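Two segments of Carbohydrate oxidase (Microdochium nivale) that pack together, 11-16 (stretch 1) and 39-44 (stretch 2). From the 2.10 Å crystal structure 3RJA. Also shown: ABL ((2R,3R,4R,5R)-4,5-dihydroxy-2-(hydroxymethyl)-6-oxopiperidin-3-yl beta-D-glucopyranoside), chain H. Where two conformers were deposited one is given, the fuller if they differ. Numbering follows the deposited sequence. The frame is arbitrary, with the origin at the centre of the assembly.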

# COMPACT_ATOMS: atom_id res chain seq x y z
N GLY A 11 -25.51 11.87 -17.32
CA GLY A 11 -25.54 10.42 -17.52
C GLY A 11 -24.68 9.60 -16.54
O GLY A 11 -24.38 8.43 -16.81
N VAL A 12 -24.26 10.19 -15.42
CA VAL A 12 -23.41 9.47 -14.46
C VAL A 12 -24.28 8.67 -13.49
O VAL A 12 -25.11 9.25 -12.81
CB VAL A 12 -22.52 10.43 -13.66
CG1 VAL A 12 -21.72 9.66 -12.61
CG2 VAL A 12 -21.60 11.18 -14.59
N PRO A 13 -24.10 7.33 -13.44
CA PRO A 13 -24.88 6.53 -12.47
C PRO A 13 -24.57 6.96 -11.04
O PRO A 13 -23.42 7.31 -10.71
CB PRO A 13 -24.44 5.09 -12.74
CG PRO A 13 -23.80 5.13 -14.12
CD PRO A 13 -23.21 6.49 -14.27
N ILE A 14 -25.61 7.00 -10.21
CA ILE A 14 -25.45 7.41 -8.84
C ILE A 14 -26.01 6.33 -7.94
O ILE A 14 -26.88 5.60 -8.36
CB ILE A 14 -26.09 8.79 -8.56
CG1 ILE A 14 -27.58 8.82 -8.92
CG2 ILE A 14 -25.31 9.90 -9.29
CD1 ILE A 14 -28.34 10.03 -8.37
N ASP A 15 -25.48 6.18 -6.73
CA ASP A 15 -26.06 5.23 -5.79
C ASP A 15 -27.25 5.88 -5.08
O ASP A 15 -27.26 7.08 -4.84
CB ASP A 15 -25.04 4.72 -4.76
CG ASP A 15 -24.01 3.76 -5.34
OD1 ASP A 15 -24.22 3.15 -6.41
OD2 ASP A 15 -22.96 3.60 -4.68
N ILE A 16 -28.25 5.07 -4.76
CA ILE A 16 -29.47 5.53 -4.10
C ILE A 16 -29.41 5.07 -2.65
O ILE A 16 -29.39 3.87 -2.40
CB ILE A 16 -30.74 4.90 -4.76
CG1 ILE A 16 -30.91 5.42 -6.18
CG2 ILE A 16 -32.00 5.18 -3.92
CD1 ILE A 16 -30.55 6.87 -6.32
N ALA A 39 -22.82 12.40 -2.15
CA ALA A 39 -23.35 11.52 -3.17
C ALA A 39 -22.27 10.57 -3.63
O ALA A 39 -21.09 10.88 -3.52
CB ALA A 39 -23.89 12.37 -4.38
N ILE A 40 -22.69 9.40 -4.15
CA ILE A 40 -21.76 8.44 -4.72
C ILE A 40 -22.03 8.26 -6.22
O ILE A 40 -23.10 7.78 -6.60
CB ILE A 40 -21.84 7.09 -4.02
CG1 ILE A 40 -21.77 7.25 -2.48
CG2 ILE A 40 -20.70 6.15 -4.52
CD1 ILE A 40 -21.82 5.86 -1.74
N ALA A 41 -21.04 8.65 -7.05
CA ALA A 41 -21.05 8.45 -8.51
C ALA A 41 -20.37 7.11 -8.80
O ALA A 41 -19.15 6.96 -8.60
CB ALA A 41 -20.30 9.56 -9.22
N GLN A 42 -21.15 6.13 -9.26
CA GLN A 42 -20.63 4.79 -9.52
C GLN A 42 -20.27 4.75 -11.02
O GLN A 42 -21.12 4.40 -11.87
CB GLN A 42 -21.67 3.73 -9.17
CG GLN A 42 -21.12 2.30 -9.12
CD GLN A 42 -22.22 1.26 -9.02
OE1 GLN A 42 -22.55 0.77 -7.92
NE2 GLN A 42 -22.78 0.90 -10.16
N THR A 43 -19.04 5.13 -11.34
CA THR A 43 -18.67 5.43 -12.72
C THR A 43 -18.41 4.18 -13.55
O THR A 43 -17.91 3.19 -13.03
CB THR A 43 -17.41 6.33 -12.80
OG1 THR A 43 -16.31 5.71 -12.10
CG2 THR A 43 -17.70 7.72 -12.20
N GLN A 44 -18.68 4.26 -14.85
CA GLN A 44 -18.41 3.16 -15.78
C GLN A 44 -17.35 3.52 -16.82
O GLN A 44 -16.71 2.64 -17.39
CB GLN A 44 -19.73 2.73 -16.48
CG GLN A 44 -20.73 2.04 -15.54
CD GLN A 44 -20.29 0.62 -15.10
OE1 GLN A 44 -19.45 -0.01 -15.76
NE2 GLN A 44 -20.84 0.14 -13.99
C1A ABL H . -27.57 2.05 -6.87
O1A ABL H . -27.48 2.35 -5.65
C2A ABL H . -28.78 1.30 -7.42
O2A ABL H . -29.30 0.52 -6.35
C3A ABL H . -28.35 0.33 -8.54
O3A ABL H . -29.54 -0.25 -9.11
C4A ABL H . -27.61 1.07 -9.62
O1 ABL H . -27.20 0.17 -10.66
C5A ABL H . -26.29 1.55 -8.94
N5 ABL H . -26.59 2.37 -7.75
C6A ABL H . -25.49 2.45 -9.91
O6A ABL H . -26.37 3.22 -10.71
C1 ABL H . -27.71 0.29 -12.01
C2 ABL H . -27.04 -0.79 -12.89
O2 ABL H . -25.62 -0.63 -12.89
C3 ABL H . -27.56 -0.72 -14.32
O3 ABL H . -27.07 -1.85 -15.01
C4 ABL H . -29.12 -0.65 -14.33
O4 ABL H . -29.58 -0.36 -15.65
C5 ABL H . -29.63 0.43 -13.37
O5 ABL H . -29.11 0.11 -12.07
C6 ABL H . -31.16 0.60 -13.35
O6 ABL H . -31.89 -0.56 -13.06
O HOH W 1 -25.29 8.49 -3.85

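Two backbone hydrogen bonds hold these segments together. Gln42 N donates to Pro13 O at 2.9 Å, and Asp15 N donates to Ile40 O, also at 2.9 Å. The second is the straighter, with an N-H...O angle of 160° against 143°. The two bonds flank the pair Ile14 and Ala41, whose backbones form a single beta bridge with the CA atoms 4.5 Å apart. Proline has no amide hydrogen to give, so Pro13 takes part through its carbonyl.

Each accepting carbonyl also meets a CA-H group. Pro13 O lies 3.4 Å from Ala41 CA, and Ile40 O lies 3.3 Å from Ile14 CA. These weaker contacts fill in the bridge between the two hydrogen bonds. A water extends the pairing past Asp15 and Ile40. It donates to Asp15 O at 2.6 Å and accepts from Ile40 N at 2.8 Å, linking two backbone groups that do not bond directly.

Asp15 and Gln42 both point their CA-to-CB bonds toward the opposing segment. Their side chains approach at 3.3 Å, from Asp15 OD1 to Gln42 OE1. The modelled orientation of the Gln42 amide is doubtful, so this contact is left open. The Asp15 carboxylate also touches aliphatic carbon, with OD2 3.4 Å from Ile40 CG2.

Apolar packing is modest. Val12 CG1 rests 3.7 Å from Ala41 CB, and Thr43 CG2 lies farther out, 4.5 Å from the same Val12 CG1. The side chain of Ile14 starts out sideways and its end leads away, so it adds little here. In all, 389 Å² is buried between the segments, both sides summed.

The bound ABL sits beside this junction. Ile16 N donates a hydrogen bond to its O1A at 3.0 Å, and Asp15 OD1 comes within 2.8 Å of its N5.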